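Local coordinates for AB hydrolase-1 domain-containing protein (Streptococcus mutans, PDB 4L9A), which is an alpha/beta hydrolase of a cariogenic bacterium and probably acts as a carboxylesterase, cleaving ester bonds, at residues V91-I103 with G121-K133. Numbering follows the deposited sequence.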
loop_
_atom_site.group_PDB
_atom_site.type_symbol
_atom_site.label_atom_id
_atom_site.label_comp_id
_atom_site.label_asym_id
_atom_site.label_seq_id
_atom_site.Cartn_x
_atom_site.Cartn_y
_atom_site.Cartn_z
ATOM N N VAL A 91 14.236 -6.411 11.646
ATOM C CA VAL A 91 12.804 -6.125 11.715
ATOM C C VAL A 91 12.047 -7.245 11.003
ATOM O O VAL A 91 12.446 -7.672 9.926
ATOM C CB VAL A 91 12.481 -4.752 11.088
ATOM C CG1 VAL A 91 10.998 -4.462 11.164
ATOM C CG2 VAL A 91 13.288 -3.640 11.809
ATOM N N GLY A 92 10.991 -7.754 11.629
ATOM C CA GLY A 92 10.152 -8.761 10.996
ATOM C C GLY A 92 8.791 -8.181 10.688
ATOM O O GLY A 92 8.438 -7.127 11.223
ATOM N N LEU A 93 8.023 -8.849 9.827
ATOM C CA LEU A 93 6.689 -8.358 9.481
ATOM C C LEU A 93 5.871 -8.153 10.759
ATOM O O LEU A 93 5.086 -7.213 10.872
ATOM C CB LEU A 93 5.962 -9.337 8.547
ATOM C CG LEU A 93 4.570 -8.895 8.074
ATOM C CD1 LEU A 93 4.629 -7.521 7.389
ATOM C CD2 LEU A 93 3.911 -9.962 7.151
ATOM N N ARG A 94 6.068 -9.043 11.717
ATOM C CA ARG A 94 5.366 -8.949 12.989
ATOM C C ARG A 94 5.687 -7.624 13.675
ATOM O O ARG A 94 4.814 -7.005 14.308
ATOM C CB ARG A 94 5.763 -10.105 13.909
ATOM C CG ARG A 94 5.151 -10.016 15.310
ATOM C CD ARG A 94 5.917 -10.868 16.330
ATOM N NE ARG A 94 7.170 -10.243 16.754
ATOM C CZ ARG A 94 7.359 -9.673 17.940
ATOM N NH1 ARG A 94 6.377 -9.652 18.834
ATOM N NH2 ARG A 94 8.532 -9.131 18.239
ATOM N N ASP A 95 6.944 -7.202 13.562
ATOM C CA ASP A 95 7.377 -5.954 14.192
ATOM C C ASP A 95 6.689 -4.769 13.521
ATOM O O ASP A 95 6.158 -3.875 14.190
ATOM C CB ASP A 95 8.910 -5.816 14.149
ATOM C CG ASP A 95 9.621 -6.934 14.913
ATOM O OD1 ASP A 95 9.298 -7.150 16.102
ATOM O OD2 ASP A 95 10.494 -7.609 14.325
ATOM N N TRP A 96 6.675 -4.782 12.192
ATOM C CA TRP A 96 6.059 -3.699 11.438
ATOM C C TRP A 96 4.546 -3.684 11.689
ATOM O O TRP A 96 3.962 -2.623 11.898
ATOM C CB TRP A 96 6.416 -3.829 9.962
ATOM C CG TRP A 96 5.758 -2.867 9.022
ATOM C CD1 TRP A 96 5.156 -3.179 7.837
ATOM C CD2 TRP A 96 5.654 -1.438 9.163
ATOM N NE1 TRP A 96 4.690 -2.039 7.231
ATOM C CE2 TRP A 96 4.974 -0.965 8.021
ATOM C CE3 TRP A 96 6.067 -0.526 10.139
ATOM C CZ2 TRP A 96 4.694 0.391 7.836
ATOM C CZ3 TRP A 96 5.777 0.817 9.957
ATOM C CH2 TRP A 96 5.106 1.264 8.806
ATOM N N VAL A 97 3.920 -4.863 11.705
ATOM C CA VAL A 97 2.502 -4.958 12.052
ATOM C C VAL A 97 2.194 -4.429 13.471
ATOM O O VAL A 97 1.201 -3.724 13.667
ATOM C CB VAL A 97 1.966 -6.402 11.889
ATOM C CG1 VAL A 97 0.566 -6.539 12.494
ATOM C CG2 VAL A 97 1.926 -6.783 10.413
ATOM N N ASN A 98 3.029 -4.776 14.453
ATOM C CA ASN A 98 2.865 -4.240 15.806
ATOM C C ASN A 98 2.998 -2.718 15.839
ATOM O O ASN A 98 2.268 -2.045 16.556
ATOM C CB ASN A 98 3.820 -4.912 16.816
ATOM C CG ASN A 98 3.407 -6.345 17.134
ATOM O OD1 ASN A 98 2.269 -6.731 16.879
ATOM N ND2 ASN A 98 4.326 -7.136 17.690
ATOM N N ALA A 99 3.910 -2.172 15.042
ATOM C CA ALA A 99 4.068 -0.718 14.988
ATOM C C ALA A 99 2.809 -0.076 14.405
ATOM O O ALA A 99 2.319 0.924 14.917
ATOM C CB ALA A 99 5.285 -0.342 14.167
ATOM N N ILE A 100 2.273 -0.662 13.337
ATOM C CA ILE A 100 1.051 -0.132 12.738
ATOM C C ILE A 100 -0.122 -0.179 13.713
ATOM O O ILE A 100 -0.878 0.786 13.821
ATOM C CB ILE A 100 0.695 -0.848 11.415
ATOM C CG1 ILE A 100 1.786 -0.577 10.380
ATOM C CG2 ILE A 100 -0.668 -0.390 10.899
ATOM C CD1 ILE A 100 1.668 -1.406 9.092
ATOM N N LEU A 101 -0.270 -1.290 14.430
ATOM C CA LEU A 101 -1.326 -1.399 15.444
ATOM C C LEU A 101 -1.216 -0.367 16.578
ATOM O O LEU A 101 -2.228 0.089 17.117
ATOM C CB LEU A 101 -1.375 -2.814 16.021
ATOM C CG LEU A 101 -1.818 -3.880 15.016
ATOM C CD1 LEU A 101 -1.531 -5.265 15.588
ATOM C CD2 LEU A 101 -3.300 -3.718 14.673
HETATM N N MSE A 102 0.008 -0.018 16.949
HETATM C CA MSE A 102 0.229 1.045 17.918
HETATM C C MSE A 102 -0.265 2.358 17.343
HETATM O O MSE A 102 -0.857 3.186 18.046
HETATM C CB MSE A 102 1.710 1.190 18.202
HETATM C CG MSE A 102 2.232 0.339 19.312
HETATM SE SE MSE A 102 3.876 1.192 19.913
HETATM C CE MSE A 102 3.122 2.915 20.461
ATOM N N ILE A 103 0.014 2.559 16.064
ATOM C CA ILE A 103 -0.454 3.746 15.369
ATOM C C ILE A 103 -1.980 3.748 15.338
ATOM O O ILE A 103 -2.602 4.782 15.564
ATOM C CB ILE A 103 0.154 3.853 13.953
ATOM C CG1 ILE A 103 1.676 4.016 14.054
ATOM C CG2 ILE A 103 -0.451 5.025 13.193
ATOM C CD1 ILE A 103 2.424 4.011 12.720
ATOM N N GLY A 121 0.138 -5.313 0.965
ATOM C CA GLY A 121 -0.796 -6.411 1.182
ATOM C C GLY A 121 -0.416 -7.328 2.342
ATOM O O GLY A 121 -1.289 -7.801 3.086
ATOM N N PHE A 122 0.878 -7.585 2.515
ATOM C CA PHE A 122 1.314 -8.521 3.558
ATOM C C PHE A 122 0.984 -8.017 4.969
ATOM O O PHE A 122 0.403 -8.744 5.777
ATOM C CB PHE A 122 2.803 -8.869 3.406
ATOM C CG PHE A 122 3.094 -9.762 2.212
ATOM C CD1 PHE A 122 2.578 -11.045 2.154
ATOM C CD2 PHE A 122 3.874 -9.317 1.157
ATOM C CE1 PHE A 122 2.835 -11.865 1.073
ATOM C CE2 PHE A 122 4.131 -10.151 0.052
ATOM C CZ PHE A 122 3.611 -11.412 0.023
ATOM N N ALA A 123 1.354 -6.777 5.267
ATOM C CA ALA A 123 0.975 -6.179 6.548
ATOM C C ALA A 123 -0.546 -6.154 6.691
ATOM O O ALA A 123 -1.078 -6.465 7.743
ATOM C CB ALA A 123 1.556 -4.760 6.679
ATOM N N ALA A 124 -1.239 -5.788 5.615
ATOM C CA ALA A 124 -2.692 -5.630 5.664
ATOM C C ALA A 124 -3.390 -6.901 6.133
ATOM O O ALA A 124 -4.324 -6.857 6.929
ATOM C CB ALA A 124 -3.227 -5.186 4.287
ATOM N N LEU A 125 -2.940 -8.047 5.636
ATOM C CA LEU A 125 -3.564 -9.303 6.024
ATOM C C LEU A 125 -3.427 -9.543 7.533
ATOM O O LEU A 125 -4.372 -9.974 8.186
ATOM C CB LEU A 125 -2.974 -10.456 5.215
ATOM C CG LEU A 125 -3.379 -10.416 3.737
ATOM C CD1 LEU A 125 -2.443 -11.281 2.900
ATOM C CD2 LEU A 125 -4.838 -10.878 3.598
ATOM N N GLN A 126 -2.256 -9.251 8.088
ATOM C CA GLN A 126 -2.036 -9.471 9.522
ATOM C C GLN A 126 -2.823 -8.472 10.358
ATOM O O GLN A 126 -3.403 -8.829 11.372
ATOM C CB GLN A 126 -0.546 -9.380 9.861
ATOM C CG GLN A 126 0.330 -10.232 8.963
ATOM C CD GLN A 126 0.043 -11.712 9.118
ATOM O OE1 GLN A 126 -0.524 -12.139 10.122
ATOM N NE2 GLN A 126 0.441 -12.504 8.124
ATOM N N ILE A 127 -2.835 -7.216 9.922
ATOM C CA ILE A 127 -3.590 -6.165 10.598
ATOM C C ILE A 127 -5.071 -6.529 10.757
ATOM O O ILE A 127 -5.638 -6.441 11.845
ATOM C CB ILE A 127 -3.454 -4.827 9.830
ATOM C CG1 ILE A 127 -1.993 -4.368 9.828
ATOM C CG2 ILE A 127 -4.365 -3.762 10.431
ATOM C CD1 ILE A 127 -1.687 -3.285 8.818
HETATM N N MSE A 128 -5.703 -6.946 9.670
HETATM C CA MSE A 128 -7.124 -7.269 9.720
HETATM C C MSE A 128 -7.377 -8.490 10.602
HETATM O O MSE A 128 -8.423 -8.604 11.230
HETATM C CB MSE A 128 -7.678 -7.491 8.309
HETATM C CG MSE A 128 -7.560 -6.260 7.415
HETATM SE SE MSE A 128 -8.386 -6.528 5.633
HETATM C CE MSE A 128 -6.978 -7.611 4.794
ATOM N N ASN A 129 -6.408 -9.394 10.655
ATOM C CA ASN A 129 -6.525 -10.592 11.479
ATOM C C ASN A 129 -6.257 -10.321 12.968
ATOM O O ASN A 129 -6.720 -11.068 13.831
ATOM C CB ASN A 129 -5.597 -11.685 10.921
ATOM C CG ASN A 129 -5.645 -12.976 11.713
ATOM O OD1 ASN A 129 -6.654 -13.686 11.717
ATOM N ND2 ASN A 129 -4.537 -13.304 12.366
ATOM N N GLN A 130 -5.539 -9.241 13.282
ATOM C CA GLN A 130 -5.109 -9.010 14.669
ATOM C C GLN A 130 -5.718 -7.793 15.371
ATOM O O GLN A 130 -5.723 -7.733 16.602
ATOM C CB GLN A 130 -3.587 -8.884 14.748
ATOM C CG GLN A 130 -2.802 -10.058 14.209
ATOM C CD GLN A 130 -1.312 -9.816 14.298
ATOM O OE1 GLN A 130 -0.831 -9.168 15.236
ATOM N NE2 GLN A 130 -0.569 -10.321 13.315
ATOM N N SER A 131 -6.196 -6.820 14.602
ATOM C CA SER A 131 -6.662 -5.550 15.165
ATOM C C SER A 131 -7.971 -5.695 15.919
ATOM O O SER A 131 -8.909 -6.312 15.421
ATOM C CB SER A 131 -6.871 -4.530 14.055
ATOM O OG SER A 131 -7.907 -4.959 13.182
ATOM N N SER A 132 -8.054 -5.103 17.106
ATOM C CA SER A 132 -9.312 -5.125 17.853
ATOM C C SER A 132 -10.309 -4.120 17.277
ATOM O O SER A 132 -11.501 -4.210 17.541
ATOM C CB SER A 132 -9.076 -4.878 19.343
ATOM O OG SER A 132 -8.004 -3.974 19.537
ATOM N N LYS A 133 -9.817 -3.163 16.492
ATOM C CA LYS A 133 -10.711 -2.278 15.745
ATOM C C LYS A 133 -11.326 -3.049 14.592
ATOM O O LYS A 133 -10.718 -3.993 14.080
ATOM C CB LYS A 133 -9.974 -1.034 15.246
ATOM C CG LYS A 133 -9.647 -0.067 16.396
ATOM C CD LYS A 133 -8.974 1.220 15.945
ATOM C CE LYS A 133 -8.627 2.074 17.172
ATOM N NZ LYS A 133 -8.366 3.503 16.853
#
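The indole of Trp-96 meets the methyl of Ala-123 obliquely, with CD1 of the ring 4.1 Å from CB of Ala-123. On one face of the same ring lies CD1 of Ile-100, 3.4 Å above the plane and displaced toward the rim; this methyl also touches Ala-123, whose small side chain is a knob among Leu-93, Trp-96, Val-97 and Ile-100. Alanine suits this place because it lets the backbones come close, the CA atoms of Val-97 and Ala-123 being 5.8 Å apart.

Val-97 returns the knob, its beta-branched methyls filling one hole among Ala-123, Gln-126, Ile-127 and Gln-130. With CG1 anti to the backbone N (chi1 170°), CG2 falls beside that N and presses on CB of Gln-126 at 3.6 Å, while CG1 meets the end of Gln-130. One turn earlier, the forked end of Leu-93 spans two residues, CD1 against the backbone of Ala-123, CD2 against Phe-122 O and CG of Gln-126. The side chains of Ile-100 and Ile-127 cross at about a right angle, CG2 of Ile-100 lying 3.7 Å from CD1 of Ile-127; CD2 of Leu-101 packs on CB of Ser-131 at 3.7 Å. No hydrogen bond joins the segments: Gln-126 offers aliphatic carbons, the extended Gln-130 lays its amide against Val-97 and Leu-101, and Ser-131 turns its hydroxyl to Tyr-112.

The axes of helices 93-103 and 121-130 cross at -59°, 9.7 Å apart. In this alpha/beta hydrolase fold they flank strand 111-117 in sequence, the second probably following the nucleophile elbow, and lie side by side on the central sheet: Trp-96 and Ile-100 rest on Ile-75 of strand 71-75, Ile-127 on Tyr-112 of strand 111-117.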